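Local coordinates for protein separin (Saccharomyces cerevisiae, PDB 5U1T) that acts as a caspase-like cysteine protease that cleaves the Scc1 subunit of cohesin at the onset of anaphase, so that chromosomes can segregate, at residues 1411-1416 and 1461-1466; 1402-1407 and 1590-1595. All blocks are in the same frame, centred on the assembly; numbering follows the deposited sequence.

Contact 1 (1411-1416 and 1461-1466); sequences NISMIL and QNSNLF
I1412 and L1465 lie side by side and point the same way, off one face of the sheet. The touching branch of I1412 is its CG2 methyl. CG1 stands between the backbone N and the carbonyl carbon (chi1 62°), which puts CG2 beside the backbone N, where it meets CB of L1465 at 3.8 Å.

S1413, I1415 and F1466 share the other face. The F1466 ring carbon CG is anti to the backbone N (chi1 176°), and the ring meets S1413 and I1415 through CD1 and CE1. I1415 crosses it obliquely: its terminal methyl CD1 lies 3.8 Å from CE1 of F1466, and about as far from CZ. CB of S1413 is 4.1 Å from CD1 of F1466 on the same ring. Both approach the ring at a slant. The hydroxyl of S1413 faces that of S1463, but their modelled spacing is doubtful.

Two backbone bonds join the segments. S1413 N donates to L1465 O at 2.8 Å, nearly along the C=O axis. N1464 N donates to N1411 O at 2.8 Å, with the donor tilted 26° from the carbonyl plane. This second bond lies one residue before the pair I1412-L1465 on each segment.

The pairing is parallel, as in the central sheet of the caspase-like fold. Strand 1412-1416 lies between strands 1444-1447 and 1465-1469. Helix 1423-1436 packs on the face of I1412 and M1414, through I1436 and F1433. Helix 1453-1461 covers the opposite face, where M1459 touches S1413, I1415 and F1466.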
ATOM      1  N   ASN A1411      25.966  50.967  -5.097  1.00 99.02           N
ATOM      2  CA  ASN A1411      25.416  49.638  -4.870  1.00 98.44           C
ATOM      3  C   ASN A1411      24.694  49.034  -6.065  1.00 93.04           C
ATOM      4  O   ASN A1411      23.597  48.494  -5.920  1.00 89.24           O
ATOM      5  CB  ASN A1411      24.466  49.659  -3.675  1.00 98.82           C
ATOM      6  CG  ASN A1411      25.115  49.134  -2.418  1.00104.74           C
ATOM      7  OD1 ASN A1411      25.310  49.876  -1.459  1.00107.45           O
ATOM      8  ND2 ASN A1411      25.468  47.846  -2.417  1.00107.58           N
ATOM      9  N   ILE A1412      25.316  49.109  -7.238  1.00 88.17           N
ATOM     10  CA  ILE A1412      24.758  48.481  -8.430  1.00 85.19           C
ATOM     11  C   ILE A1412      25.566  47.220  -8.836  1.00 84.37           C
ATOM     12  O   ILE A1412      26.801  47.235  -8.857  1.00 81.16           O
ATOM     13  CB  ILE A1412      24.669  49.513  -9.590  1.00 80.80           C
ATOM     14  CG1 ILE A1412      26.047  50.033  -9.982  1.00 86.33           C
ATOM     15  CG2 ILE A1412      23.742  50.652  -9.227  1.00 89.29           C
ATOM     16  CD1 ILE A1412      26.612  49.385 -11.190  1.00 87.27           C
ATOM     17  N   SER A1413      24.854  46.128  -9.120  1.00 84.24           N
ATOM     18  CA  SER A1413      25.468  44.833  -9.458  1.00 80.48           C
ATOM     19  C   SER A1413      25.418  44.560 -10.953  1.00 77.24           C
ATOM     20  O   SER A1413      24.473  44.962 -11.633  1.00 80.03           O
ATOM     21  CB  SER A1413      24.772  43.677  -8.726  1.00 72.91           C
ATOM     22  OG  SER A1413      24.770  43.849  -7.322  1.00 75.13           O
ATOM     23  N   MET A1414      26.426  43.864 -11.460  1.00 73.01           N
ATOM     24  CA  MET A1414      26.429  43.475 -12.856  1.00 70.61           C
ATOM     25  C   MET A1414      27.133  42.166 -13.072  1.00 78.55           C
ATOM     26  O   MET A1414      28.064  41.810 -12.349  1.00 86.89           O
ATOM     27  CB  MET A1414      27.078  44.542 -13.710  1.00 76.38           C
ATOM     28  CG  MET A1414      28.058  45.375 -12.952  1.00 91.62           C
ATOM     29  SD  MET A1414      28.303  46.935 -13.790  1.00 95.59           S
ATOM     30  CE  MET A1414      26.632  47.220 -14.357  1.00 90.88           C
ATOM     31  N   ILE A1415      26.665  41.446 -14.080  1.00 73.35           N
ATOM     32  CA  ILE A1415      27.236  40.173 -14.471  1.00 73.99           C
ATOM     33  C   ILE A1415      27.422  40.221 -15.985  1.00 74.26           C
ATOM     34  O   ILE A1415      26.512  40.609 -16.708  1.00 77.77           O
ATOM     35  CB  ILE A1415      26.333  39.003 -14.042  1.00 72.25           C
ATOM     36  CG1 ILE A1415      26.131  39.035 -12.525  1.00 67.82           C
ATOM     37  CG2 ILE A1415      26.905  37.679 -14.496  1.00 70.55           C
ATOM     38  CD1 ILE A1415      25.162  38.028 -12.010  1.00 69.69           C
ATOM     39  N   LEU A1416      28.605  39.868 -16.469  1.00 73.16           N
ATOM     40  CA  LEU A1416      28.898  40.011 -17.890  1.00 75.11           C
ATOM     41  C   LEU A1416      29.573  38.773 -18.460  1.00 73.74           C
ATOM     42  O   LEU A1416      30.681  38.440 -18.056  1.00 82.11           O
ATOM     43  CB  LEU A1416      29.780  41.235 -18.118  1.00 83.63           C
ATOM     44  CG  LEU A1416      30.069  41.595 -19.571  1.00 82.86           C
ATOM     45  CD1 LEU A1416      28.763  41.736 -20.324  1.00 79.83           C
ATOM     46  CD2 LEU A1416      30.877  42.885 -19.649  1.00 84.31           C
ATOM     47  N   GLN A1461      19.369  40.979  -3.568  1.00 76.27           N
ATOM     48  CA  GLN A1461      18.664  41.552  -2.434  1.00 81.02           C
ATOM     49  C   GLN A1461      19.386  42.749  -1.873  1.00 81.12           C
ATOM     50  O   GLN A1461      18.909  43.357  -0.923  1.00 80.82           O
ATOM     51  CB  GLN A1461      18.480  40.517  -1.329  1.00 79.11           C
ATOM     52  CG  GLN A1461      17.646  39.315  -1.710  1.00 80.51           C
ATOM     53  CD  GLN A1461      17.827  38.186  -0.725  1.00 77.64           C
ATOM     54  OE1 GLN A1461      17.827  38.396   0.481  1.00 84.32           O
ATOM     55  NE2 GLN A1461      18.013  36.983  -1.236  1.00 79.44           N
ATOM     56  N   ASN A1462      20.537  43.086  -2.447  1.00 78.04           N
ATOM     57  CA  ASN A1462      21.355  44.178  -1.910  1.00 89.26           C
ATOM     58  C   ASN A1462      21.873  45.143  -2.970  1.00 87.24           C
ATOM     59  O   ASN A1462      22.962  45.710  -2.814  1.00 89.11           O
ATOM     60  CB  ASN A1462      22.547  43.621  -1.114  1.00 87.40           C
ATOM     61  CG  ASN A1462      22.123  42.967   0.188  1.00 87.71           C
ATOM     62  OD1 ASN A1462      22.049  41.743   0.293  1.00 87.82           O
ATOM     63  ND2 ASN A1462      21.826  43.787   1.184  1.00 93.81           N
ATOM     64  N   SER A1463      21.098  45.327  -4.037  1.00 83.59           N
ATOM     65  CA  SER A1463      21.469  46.254  -5.104  1.00 82.71           C
ATOM     66  C   SER A1463      20.363  47.261  -5.396  1.00 83.95           C
ATOM     67  O   SER A1463      19.177  46.940  -5.285  1.00 85.53           O
ATOM     68  CB  SER A1463      21.805  45.492  -6.387  1.00 79.79           C
ATOM     69  OG  SER A1463      22.720  44.440  -6.139  1.00 81.31           O
ATOM     70  N   ASN A1464      20.752  48.475  -5.773  1.00 86.75           N
ATOM     71  CA  ASN A1464      19.808  49.442  -6.315  1.00 83.34           C
ATOM     72  C   ASN A1464      19.476  49.090  -7.758  1.00 79.91           C
ATOM     73  O   ASN A1464      18.428  49.463  -8.288  1.00 73.61           O
ATOM     74  CB  ASN A1464      20.372  50.854  -6.239  1.00 84.54           C
ATOM     75  CG  ASN A1464      20.513  51.344  -4.819  1.00 87.85           C
ATOM     76  OD1 ASN A1464      21.555  51.883  -4.434  1.00 92.54           O
ATOM     77  ND2 ASN A1464      19.466  51.148  -4.023  1.00 78.74           N
ATOM     78  N   LEU A1465      20.396  48.372  -8.390  1.00 79.15           N
ATOM     79  CA  LEU A1465      20.209  47.911  -9.752  1.00 75.48           C
ATOM     80  C   LEU A1465      20.929  46.592  -9.987  1.00 77.42           C
ATOM     81  O   LEU A1465      22.086  46.429  -9.609  1.00 79.15           O
ATOM     82  CB  LEU A1465      20.712  48.953 -10.739  1.00 76.07           C
ATOM     83  CG  LEU A1465      20.732  48.457 -12.181  1.00 79.62           C
ATOM     84  CD1 LEU A1465      19.321  48.147 -12.639  1.00 79.16           C
ATOM     85  CD2 LEU A1465      21.376  49.477 -13.086  1.00 79.95           C
ATOM     86  N   PHE A1466      20.236  45.649 -10.609  1.00 70.56           N
ATOM     87  CA  PHE A1466      20.860  44.406 -11.023  1.00 73.74           C
ATOM     88  C   PHE A1466      20.842  44.265 -12.540  1.00 70.26           C
ATOM     89  O   PHE A1466      19.774  44.280 -13.145  1.00 71.76           O
ATOM     90  CB  PHE A1466      20.152  43.218 -10.388  1.00 72.20           C
ATOM     91  CG  PHE A1466      20.678  41.905 -10.851  1.00 71.30           C
ATOM     92  CD1 PHE A1466      21.820  41.370 -10.289  1.00 72.86           C
ATOM     93  CD2 PHE A1466      20.047  41.208 -11.860  1.00 71.98           C
ATOM     94  CE1 PHE A1466      22.316  40.161 -10.723  1.00 74.05           C
ATOM     95  CE2 PHE A1466      20.540  39.998 -12.300  1.00 72.31           C
ATOM     96  CZ  PHE A1466      21.668  39.471 -11.728  1.00 72.34           C
TER

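Contact 2 (1402-1407 and 1590-1595); sequences LPLQVT and LPIKFV
L1404 and I1592 meet on the buried face of a short parallel pair, with CB of L1404 3.7 Å from CG2 of I1592. The ring of F1594 turns its edge to V1406, with V1406 O in the ring plane and 3.7 Å from CD1 of F1594.

On the outer side V1595 spreads its two methyls. CG1 is anti to the carbonyl carbon (chi1 -64°) and lies 3.4 Å from OE1 of Q1405, whose chain V1595 crosses at about a right angle. CG2 lies 3.6 Å from CG2 of T1407. An alanine in place of V1595 would lack the two methyls that meet T1407 CG2 and Q1405 OE1, and would probably leave both side-chain ends freer to turn.

The backbone sets this register. L1404 N donates to P1591 O at 2.8 Å, in the carbonyl plane, and V1406 N donates to K1593 O at 3.3 Å. A cis peptide precedes P1403, and F1356 of strand 1353-1362 touches that proline. Helix 1564-1571 backs I1592 through V1564.

V1406 bonds to K1593 and, weakly, to V1595, the residues flanking its partner F1594, as in a parallel beta ladder, here a two-stranded one at the C-terminal end of the protease.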
ATOM      1  N   LEU A1402       4.491  57.064  -9.563  1.00 78.56           N
ATOM      2  CA  LEU A1402       5.142  56.698 -10.813  1.00 76.09           C
ATOM      3  C   LEU A1402       5.880  57.877 -11.357  1.00 69.54           C
ATOM      4  O   LEU A1402       5.359  58.962 -11.395  1.00 74.61           O
ATOM      5  CB  LEU A1402       4.111  56.273 -11.847  1.00 76.01           C
ATOM      6  CG  LEU A1402       3.273  55.027 -11.630  1.00 68.77           C
ATOM      7  CD1 LEU A1402       2.602  55.074 -10.283  1.00 81.04           C
ATOM      8  CD2 LEU A1402       2.244  54.928 -12.724  1.00 70.78           C
ATOM      9  N   PRO A1403       7.099  57.668 -11.788  1.00 72.83           N
ATOM     10  CA  PRO A1403       7.674  56.340 -11.896  1.00 73.40           C
ATOM     11  C   PRO A1403       8.455  55.961 -10.651  1.00 78.95           C
ATOM     12  O   PRO A1403       8.492  56.710  -9.698  1.00 78.66           O
ATOM     13  CB  PRO A1403       8.616  56.474 -13.081  1.00 71.17           C
ATOM     14  CG  PRO A1403       8.871  57.918 -13.211  1.00 65.83           C
ATOM     15  CD  PRO A1403       7.614  58.580 -12.804  1.00 66.76           C
ATOM     16  N   LEU A1404       9.142  54.843 -10.711  1.00 82.25           N
ATOM     17  CA  LEU A1404       9.920  54.439  -9.576  1.00 82.77           C
ATOM     18  C   LEU A1404      11.287  55.062  -9.554  1.00 78.32           C
ATOM     19  O   LEU A1404      12.187  54.590 -10.209  1.00 79.41           O
ATOM     20  CB  LEU A1404      10.077  52.936  -9.562  1.00 79.11           C
ATOM     21  CG  LEU A1404      10.089  52.349  -8.167  1.00 77.89           C
ATOM     22  CD1 LEU A1404       8.853  52.789  -7.420  1.00 80.94           C
ATOM     23  CD2 LEU A1404      10.132  50.849  -8.253  1.00 69.66           C
ATOM     24  N   GLN A1405      11.438  56.163  -8.844  1.00 78.88           N
ATOM     25  CA  GLN A1405      12.759  56.724  -8.679  1.00 82.42           C
ATOM     26  C   GLN A1405      13.678  55.685  -8.097  1.00 79.38           C
ATOM     27  O   GLN A1405      13.441  55.166  -7.029  1.00 75.99           O
ATOM     28  CB  GLN A1405      12.725  57.934  -7.763  1.00 83.30           C
ATOM     29  CG  GLN A1405      11.460  58.756  -7.849  1.00 86.17           C
ATOM     30  CD  GLN A1405      11.734  60.231  -8.028  1.00 94.81           C
ATOM     31  OE1 GLN A1405      12.356  60.648  -8.999  1.00 89.06           O
ATOM     32  NE2 GLN A1405      11.254  61.030  -7.097  1.00 95.59           N
ATOM     33  N   VAL A1406      14.761  55.429  -8.808  1.00 75.80           N
ATOM     34  CA  VAL A1406      15.761  54.469  -8.420  1.00 78.71           C
ATOM     35  C   VAL A1406      17.092  55.154  -8.507  1.00 85.81           C
ATOM     36  O   VAL A1406      17.445  55.629  -9.564  1.00 86.89           O
ATOM     37  CB  VAL A1406      15.838  53.369  -9.464  1.00 81.31           C
ATOM     38  CG1 VAL A1406      16.569  52.163  -8.926  1.00 80.52           C
ATOM     39  CG2 VAL A1406      14.458  53.000  -9.939  1.00 79.40           C
ATOM     40  N   THR A1407      17.843  55.187  -7.415  1.00 88.15           N
ATOM     41  CA  THR A1407      19.153  55.834  -7.381  1.00 85.32           C
ATOM     42  C   THR A1407      20.232  54.915  -7.916  1.00 81.75           C
ATOM     43  O   THR A1407      20.236  53.704  -7.687  1.00 87.87           O
ATOM     44  CB  THR A1407      19.565  56.281  -5.963  1.00 82.63           C
ATOM     45  OG1 THR A1407      19.463  55.174  -5.049  1.00 84.89           O
ATOM     46  CG2 THR A1407      18.708  57.459  -5.495  1.00 85.71           C
ATOM     47  N   LEU A1590       6.801  47.936 -12.522  1.00 66.21           N
ATOM     48  CA  LEU A1590       6.576  49.381 -12.600  1.00 63.52           C
ATOM     49  C   LEU A1590       7.634  50.109 -13.437  1.00 65.48           C
ATOM     50  O   LEU A1590       8.794  49.718 -13.456  1.00 65.93           O
ATOM     51  CB  LEU A1590       6.537  49.977 -11.188  1.00 65.01           C
ATOM     52  CG  LEU A1590       5.567  49.285 -10.230  1.00 63.81           C
ATOM     53  CD1 LEU A1590       5.453  50.048  -8.917  1.00 66.56           C
ATOM     54  CD2 LEU A1590       4.211  49.120 -10.895  1.00 63.88           C
ATOM     55  N   PRO A1591       7.246  51.192 -14.123  1.00 66.94           N
ATOM     56  CA  PRO A1591       8.283  51.900 -14.876  1.00 68.66           C
ATOM     57  C   PRO A1591       9.262  52.627 -13.931  1.00 75.61           C
ATOM     58  O   PRO A1591       8.866  53.209 -12.912  1.00 72.27           O
ATOM     59  CB  PRO A1591       7.480  52.876 -15.732  1.00 64.09           C
ATOM     60  CG  PRO A1591       6.248  53.129 -14.940  1.00 66.26           C
ATOM     61  CD  PRO A1591       5.932  51.848 -14.235  1.00 67.31           C
ATOM     62  N   ILE A1592      10.550  52.557 -14.246  1.00 70.32           N
ATOM     63  CA  ILE A1592      11.538  53.213 -13.412  1.00 78.01           C
ATOM     64  C   ILE A1592      12.265  54.290 -14.208  1.00 78.12           C
ATOM     65  O   ILE A1592      12.340  54.219 -15.435  1.00 77.36           O
ATOM     66  CB  ILE A1592      12.560  52.204 -12.835  1.00 76.71           C
ATOM     67  CG1 ILE A1592      13.535  51.732 -13.920  1.00 70.16           C
ATOM     68  CG2 ILE A1592      11.835  51.033 -12.203  1.00 72.55           C
ATOM     69  CD1 ILE A1592      14.767  51.040 -13.392  1.00 68.43           C
ATOM     70  N   LYS A1593      12.773  55.297 -13.503  1.00 81.79           N
ATOM     71  CA  LYS A1593      13.678  56.282 -14.094  1.00 88.49           C
ATOM     72  C   LYS A1593      14.888  56.434 -13.176  1.00 80.88           C
ATOM     73  O   LYS A1593      14.769  56.358 -11.951  1.00 82.30           O
ATOM     74  CB  LYS A1593      12.970  57.624 -14.315  1.00 83.97           C
ATOM     75  CG  LYS A1593      13.780  58.607 -15.142  1.00 91.05           C
ATOM     76  CD  LYS A1593      12.938  59.759 -15.651  1.00 89.55           C
ATOM     77  CE  LYS A1593      12.577  60.740 -14.552  1.00 86.20           C
ATOM     78  NZ  LYS A1593      11.591  61.750 -15.067  1.00 87.86           N
ATOM     79  N   PHE A1594      16.062  56.617 -13.753  1.00 80.67           N
ATOM     80  CA  PHE A1594      17.240  56.806 -12.916  1.00 87.71           C
ATOM     81  C   PHE A1594      17.407  58.271 -12.492  1.00 89.20           C
ATOM     82  O   PHE A1594      17.145  59.200 -13.260  1.00 85.43           O
ATOM     83  CB  PHE A1594      18.476  56.307 -13.644  1.00 81.73           C
ATOM     84  CG  PHE A1594      18.481  54.827 -13.861  1.00 84.47           C
ATOM     85  CD1 PHE A1594      18.207  53.961 -12.813  1.00 80.44           C
ATOM     86  CD2 PHE A1594      18.748  54.296 -15.111  1.00 85.41           C
ATOM     87  CE1 PHE A1594      18.212  52.598 -13.005  1.00 79.65           C
ATOM     88  CE2 PHE A1594      18.756  52.926 -15.307  1.00 84.58           C
ATOM     89  CZ  PHE A1594      18.484  52.077 -14.254  1.00 80.36           C
ATOM     90  N   VAL A1595      17.840  58.464 -11.251  1.00 92.84           N
ATOM     91  CA  VAL A1595      17.966  59.803 -10.681  1.00 93.95           C
ATOM     92  C   VAL A1595      19.392  60.097 -10.195  1.00 93.99           C
ATOM     93  O   VAL A1595      20.120  59.195  -9.759  1.00 94.97           O
ATOM     94  CB  VAL A1595      16.983  59.987  -9.508  1.00 88.99           C
ATOM     95  CG1 VAL A1595      15.548  59.895 -10.003  1.00 74.93           C
ATOM     96  CG2 VAL A1595      17.257  58.947  -8.415  1.00 84.60           C
TER

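The chain first lays down 1402-1407, then 1411-1416 a few residues later. Contact 1 closes the shorter loop, of 44 residues, which holds helix 1423-1436, strand 1444-1447 and helix 1453-1461. Contact 2 closes only when 1590-1595 returns near the C terminus, so contact 1 is nested inside its 182-residue loop. That larger loop also carries C1497, the probable catalytic cysteine, though neither contact lies at it. Contact 1 belongs to the six-stranded mixed sheet that holds strands 1412-1416 and 1465-1469, while contact 2 ties the approach to that sheet to the chain's end. Their centres are about 15 Å apart. They touch directly: N1464 packs on T1407 and V1406, and L1465 on F1594.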